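Local coordinates for DUF3863 domain-containing protein (Parabacteroides distasonis, PDB 3LM3), which is of unknown function but probably acts on carbohydrates as a glycoside hydrolase or deacetylase, at residues G245-Y250 with A288-E293; W253-G258 with K296-D301. All blocks are in the same frame, centred on the assembly; numbering follows the deposited sequence.

Contact 1: residues G245-Y250 with A288-E293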
loop_
_atom_site.group_PDB
_atom_site.type_symbol
_atom_site.label_atom_id
_atom_site.label_comp_id
_atom_site.label_asym_id
_atom_site.label_seq_id
_atom_site.Cartn_x
_atom_site.Cartn_y
_atom_site.Cartn_z
ATOM N N GLY A 245 5.412 -6.249 5.426
ATOM C CA GLY A 245 4.496 -6.191 6.552
ATOM C C GLY A 245 4.985 -7.124 7.660
ATOM O O GLY A 245 5.434 -8.253 7.395
ATOM N N PRO A 246 4.900 -6.707 8.927
ATOM C CA PRO A 246 5.433 -7.505 10.004
ATOM C C PRO A 246 4.702 -8.820 10.320
ATOM O O PRO A 246 5.330 -9.754 10.798
ATOM C CB PRO A 246 5.346 -6.545 11.213
ATOM C CG PRO A 246 4.266 -5.594 10.842
ATOM C CD PRO A 246 4.452 -5.371 9.384
ATOM N N ILE A 247 3.401 -8.899 10.056
ATOM C CA ILE A 247 2.613 -10.093 10.415
ATOM C C ILE A 247 3.182 -11.352 9.762
ATOM O O ILE A 247 3.381 -12.390 10.417
ATOM C CB ILE A 247 1.127 -9.908 10.050
ATOM C CG1 ILE A 247 0.484 -8.897 11.015
ATOM C CG2 ILE A 247 0.367 -11.257 10.052
ATOM C CD1 ILE A 247 0.472 -9.319 12.499
ATOM N N GLU A 248 3.458 -11.258 8.463
ATOM C CA GLU A 248 3.877 -12.417 7.674
ATOM C C GLU A 248 5.379 -12.662 7.699
ATOM O O GLU A 248 5.871 -13.617 7.074
ATOM C CB GLU A 248 3.402 -12.267 6.227
ATOM C CG GLU A 248 1.915 -12.134 6.071
ATOM C CD GLU A 248 1.340 -10.762 6.323
ATOM O OE1 GLU A 248 2.096 -9.786 6.440
ATOM O OE2 GLU A 248 0.076 -10.692 6.410
ATOM N N THR A 249 6.115 -11.808 8.417
ATOM C CA THR A 249 7.574 -11.866 8.433
ATOM C C THR A 249 8.091 -11.907 9.872
ATOM O O THR A 249 8.242 -12.982 10.445
ATOM C CB THR A 249 8.204 -10.706 7.611
ATOM O OG1 THR A 249 7.787 -9.429 8.142
ATOM C CG2 THR A 249 7.811 -10.826 6.144
ATOM N N TYR A 250 8.342 -10.751 10.483
ATOM C CA TYR A 250 8.816 -10.713 11.857
ATOM C C TYR A 250 8.003 -11.597 12.821
ATOM O O TYR A 250 8.583 -12.359 13.611
ATOM C CB TYR A 250 8.822 -9.272 12.386
ATOM C CG TYR A 250 9.860 -8.411 11.714
ATOM C CD1 TYR A 250 11.208 -8.592 11.968
ATOM C CD2 TYR A 250 9.500 -7.387 10.847
ATOM C CE1 TYR A 250 12.158 -7.815 11.328
ATOM C CE2 TYR A 250 10.476 -6.588 10.203
ATOM C CZ TYR A 250 11.786 -6.801 10.448
ATOM O OH TYR A 250 12.704 -6.030 9.768
ATOM N N ALA A 288 -1.082 -0.370 15.814
ATOM C CA ALA A 288 -0.636 -0.173 17.200
ATOM C C ALA A 288 -1.009 -1.364 18.085
ATOM O O ALA A 288 -0.259 -1.717 18.998
ATOM C CB ALA A 288 -1.210 1.091 17.758
ATOM N N GLN A 289 -2.164 -1.960 17.834
ATOM C CA GLN A 289 -2.635 -3.072 18.659
ATOM C C GLN A 289 -1.718 -4.290 18.613
ATOM O O GLN A 289 -1.868 -5.207 19.445
ATOM C CB GLN A 289 -4.072 -3.456 18.312
ATOM C CG GLN A 289 -4.371 -3.899 16.880
ATOM C CD GLN A 289 -3.852 -5.275 16.522
ATOM O OE1 GLN A 289 -2.846 -5.406 15.856
ATOM N NE2 GLN A 289 -4.547 -6.328 16.980
HETATM N N MSE A 290 -0.762 -4.325 17.687
HETATM C CA MSE A 290 0.155 -5.474 17.611
HETATM C C MSE A 290 0.974 -5.621 18.872
HETATM O O MSE A 290 1.354 -6.757 19.264
HETATM C CB MSE A 290 1.098 -5.391 16.404
HETATM C CG MSE A 290 0.442 -5.715 15.102
HETATM SE SE MSE A 290 1.595 -5.822 13.576
HETATM C CE MSE A 290 2.581 -4.189 13.932
ATOM N N VAL A 291 1.265 -4.513 19.540
ATOM C CA VAL A 291 2.026 -4.553 20.811
ATOM C C VAL A 291 1.266 -5.414 21.825
ATOM O O VAL A 291 1.860 -6.245 22.522
ATOM C CB VAL A 291 2.285 -3.124 21.354
ATOM C CG1 VAL A 291 2.630 -3.121 22.834
ATOM C CG2 VAL A 291 3.328 -2.410 20.490
ATOM N N HIS A 292 -0.044 -5.235 21.900
ATOM C CA HIS A 292 -0.876 -6.043 22.809
ATOM C C HIS A 292 -1.048 -7.476 22.299
ATOM O O HIS A 292 -0.984 -8.453 23.086
ATOM C CB HIS A 292 -2.257 -5.420 22.972
ATOM C CG HIS A 292 -3.055 -6.012 24.083
ATOM N ND1 HIS A 292 -2.872 -5.626 25.388
ATOM C CD2 HIS A 292 -4.042 -6.943 24.096
ATOM C CE1 HIS A 292 -3.704 -6.300 26.163
ATOM N NE2 HIS A 292 -4.426 -7.098 25.401
ATOM N N GLU A 293 -1.278 -7.643 21.002
ATOM C CA GLU A 293 -1.572 -8.979 20.466
ATOM C C GLU A 293 -0.366 -9.919 20.563
ATOM O O GLU A 293 -0.514 -11.118 20.857
ATOM C CB GLU A 293 -2.058 -8.897 19.026
ATOM C CG GLU A 293 -2.630 -10.218 18.542
ATOM C CD GLU A 293 -3.435 -10.144 17.268
ATOM O OE1 GLU A 293 -3.558 -9.070 16.639
ATOM O OE2 GLU A 293 -3.940 -11.241 16.865
#
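M290, present as selenomethionine, sets its selenium and methyl against the CG corner of P246 and meets the tip of I247 as well. The methyl CE of M290 stands 3.8 Å from P246 CG, and the selenium is equally close to the same ring carbon, with the two side chains running at about a right angle. On its other partner, M290 SE meets the terminal methyl CD1 of I247 at 3.8 Å. That methyl gets there because CG1 of I247 is anti to the carbonyl carbon (chi1 -72°), carrying the longer branch over to the selenium, although the CB itself does not aim at the helix 290-294. M290 reaches out through a straight middle and then bends at its last torsion (chi3 -46°), which sets CE beside the proline corner that the selenium already touches. Both I247 and M290 have a second conformer, so the exact fit of these tips is somewhat doubtful.

Polar bonds stay inside each segment. T249 OG1 donates to G245 O at 2.7 Å, from above the carbonyl plane, bracing the turn around 245-249. Q289 NE2 gives a nearly straight bond (172°) to E293 OE1 at 2.9 Å, and the same nitrogen also bonds to E47.

P246 further rests on N284 and W286 of strand 280-287. The contact thus brings the loop entering one helix against the short helix that follows strand 280-287 of the parallel sheet, an arrangement consistent with the beta/alpha barrel of the glycoside hydrolase/deacetylase superfamily.

Contact 2: residues W253-G258 with K296-D301; sequences WGLDLG and KDLICD
L255 and L298 supply the apolar part of this contact, meeting methyl to methyl. L298 CD1 lies 3.7 Å from L255 CD2 and sits almost as near the branch carbon, L255 CG, at 3.8 Å, so one methyl of L298 nestles against the fork of the other leucine. The two side chains slide past each other in opposite directions. With CG anti to the backbone N (chi1 -179°), the L298 side chain extends across to L255.

A second, looser apolar touch involves D301 through its methylene alone: D301 CB is 4.0 Å from L255 CD1, the two side chains crossing at a slant. L255 therefore rests on residues three apart along the helix 296-313, and it goes on to touch A302 and M305 of that helix. Cutting L255 back to an alanine would remove both methyls and is likely to leave L298 CD1 without its mate and a gap beside the D301 methylene.

Backbone hydrogen bonds run within each helix. G258 N bonds to G254 O at 2.9 Å in the opening turn of helix 255-277, where G254 is the N-cap; at its backbone angles (phi 90°, psi 163°) a CB would be jammed against the carbonyl oxygen of W253.

K296 forms a salt bridge with E54 of helix 53-64. Since no hydrogen bond or ion pair spans the two segments, the first turns of helices 255-277 and 296-313 are held together here by hydrophobic and van der Waals contact, so the contact depends on the fit of shapes and would impose little directional constraint on the two helices.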
loop_
_atom_site.group_PDB
_atom_site.type_symbol
_atom_site.label_atom_id
_atom_site.label_comp_id
_atom_site.label_asym_id
_atom_site.label_seq_id
_atom_site.Cartn_x
_atom_site.Cartn_y
_atom_site.Cartn_z
ATOM N N TRP A 253 7.463 -15.601 11.005
ATOM C CA TRP A 253 8.690 -16.364 10.856
ATOM C C TRP A 253 9.645 -16.221 12.042
ATOM O O TRP A 253 10.660 -16.900 12.077
ATOM C CB TRP A 253 9.415 -15.913 9.603
ATOM C CG TRP A 253 8.747 -16.208 8.304
ATOM C CD1 TRP A 253 7.480 -16.700 8.085
ATOM C CD2 TRP A 253 9.331 -16.041 7.013
ATOM N NE1 TRP A 253 7.275 -16.887 6.754
ATOM C CE2 TRP A 253 8.388 -16.462 6.069
ATOM C CE3 TRP A 253 10.580 -15.597 6.568
ATOM C CZ2 TRP A 253 8.643 -16.453 4.709
ATOM C CZ3 TRP A 253 10.839 -15.592 5.218
ATOM C CH2 TRP A 253 9.879 -15.993 4.299
ATOM N N GLY A 254 9.386 -15.276 12.944
ATOM C CA GLY A 254 10.374 -14.914 13.942
ATOM C C GLY A 254 11.268 -13.796 13.441
ATOM O O GLY A 254 11.372 -13.539 12.216
ATOM N N LEU A 255 11.956 -13.142 14.360
ATOM C CA LEU A 255 12.694 -11.944 14.002
ATOM C C LEU A 255 13.802 -12.184 12.990
ATOM O O LEU A 255 13.953 -11.414 12.034
ATOM C CB LEU A 255 13.284 -11.266 15.251
ATOM C CG LEU A 255 12.252 -10.812 16.295
ATOM C CD1 LEU A 255 12.989 -10.115 17.444
ATOM C CD2 LEU A 255 11.173 -9.917 15.683
ATOM N N ASP A 256 14.592 -13.234 13.207
ATOM C CA ASP A 256 15.799 -13.474 12.421
ATOM C C ASP A 256 15.476 -13.717 10.949
ATOM O O ASP A 256 16.023 -13.084 10.050
ATOM C CB ASP A 256 16.561 -14.691 12.961
ATOM C CG ASP A 256 17.315 -14.410 14.251
ATOM O OD1 ASP A 256 17.489 -13.238 14.627
ATOM O OD2 ASP A 256 17.759 -15.397 14.879
ATOM N N LEU A 257 14.585 -14.657 10.695
ATOM C CA LEU A 257 14.218 -15.006 9.330
ATOM C C LEU A 257 13.288 -13.967 8.720
ATOM O O LEU A 257 13.402 -13.619 7.560
ATOM C CB LEU A 257 13.571 -16.397 9.260
ATOM C CG LEU A 257 14.550 -17.534 9.585
ATOM C CD1 LEU A 257 13.841 -18.898 9.600
ATOM C CD2 LEU A 257 15.723 -17.595 8.610
ATOM N N GLY A 258 12.343 -13.480 9.513
ATOM C CA GLY A 258 11.451 -12.429 9.040
ATOM C C GLY A 258 12.196 -11.213 8.535
ATOM O O GLY A 258 11.886 -10.666 7.470
ATOM N N LYS A 296 4.980 -6.457 23.642
ATOM C CA LYS A 296 5.633 -5.192 23.420
ATOM C C LYS A 296 7.087 -5.371 22.987
ATOM O O LYS A 296 7.531 -4.722 22.038
ATOM C CB LYS A 296 5.534 -4.307 24.665
ATOM C CG LYS A 296 6.202 -2.980 24.546
ATOM C CD LYS A 296 5.937 -2.137 25.822
ATOM C CE LYS A 296 7.217 -1.669 26.470
ATOM N NZ LYS A 296 6.920 -0.949 27.756
ATOM N N ASP A 297 7.828 -6.271 23.640
ATOM C CA ASP A 297 9.231 -6.394 23.294
ATOM C C ASP A 297 9.435 -6.969 21.913
ATOM O O ASP A 297 10.286 -6.480 21.161
ATOM C CB ASP A 297 9.992 -7.214 24.324
ATOM C CG ASP A 297 10.111 -6.521 25.666
ATOM O OD1 ASP A 297 9.938 -5.285 25.788
ATOM O OD2 ASP A 297 10.426 -7.259 26.627
ATOM N N LEU A 298 8.684 -8.004 21.563
ATOM C CA LEU A 298 8.771 -8.588 20.228
ATOM C C LEU A 298 8.499 -7.546 19.140
ATOM O O LEU A 298 9.275 -7.432 18.194
ATOM C CB LEU A 298 7.836 -9.781 20.101
ATOM C CG LEU A 298 7.874 -10.484 18.741
ATOM C CD1 LEU A 298 9.198 -11.224 18.506
ATOM C CD2 LEU A 298 6.713 -11.459 18.579
ATOM N N ILE A 299 7.398 -6.802 19.253
ATOM C CA ILE A 299 6.994 -5.885 18.198
ATOM C C ILE A 299 7.916 -4.667 18.162
ATOM O O ILE A 299 8.307 -4.233 17.087
ATOM C CB ILE A 299 5.485 -5.537 18.319
ATOM C CG1 ILE A 299 4.659 -6.816 18.130
ATOM C CG2 ILE A 299 5.043 -4.460 17.321
ATOM C CD1 ILE A 299 4.834 -7.461 16.769
ATOM N N CYS A 300 8.288 -4.150 19.320
ATOM C CA CYS A 300 9.265 -3.061 19.335
ATOM C C CYS A 300 10.640 -3.495 18.835
ATOM O O CYS A 300 11.301 -2.723 18.112
ATOM C CB CYS A 300 9.315 -2.399 20.698
ATOM S SG CYS A 300 7.826 -1.462 21.123
ATOM N N ASP A 301 11.089 -4.706 19.182
ATOM C CA ASP A 301 12.342 -5.212 18.619
ATOM C C ASP A 301 12.252 -5.344 17.095
ATOM O O ASP A 301 13.195 -5.030 16.390
ATOM C CB ASP A 301 12.730 -6.579 19.214
ATOM C CG ASP A 301 13.286 -6.484 20.623
ATOM O OD1 ASP A 301 13.577 -5.370 21.123
ATOM O OD2 ASP A 301 13.401 -7.567 21.240
#

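Contact 1 is buried and contact 2 lies at the surface, 9 Å from it centre to centre. Both join the run of helices ahead of strand 280-287 to the run behind it: helix 247-253 leads into 255-277, and 290-294 into 296-313. Contact 1, centred about 16 Å from the middle of the chain and with P246 resting on strand 280-287, fits together a proline, an isoleucine and a selenomethionine; contact 2, farther out at about 22 Å, relies on two leucines and the aliphatic part of an aspartate. They abut directly, M290 O packing on I299 CG1 at 3.5 Å and V291 CG1 on K296 CB at 3.6 Å. Neither has a hydrogen bond across it.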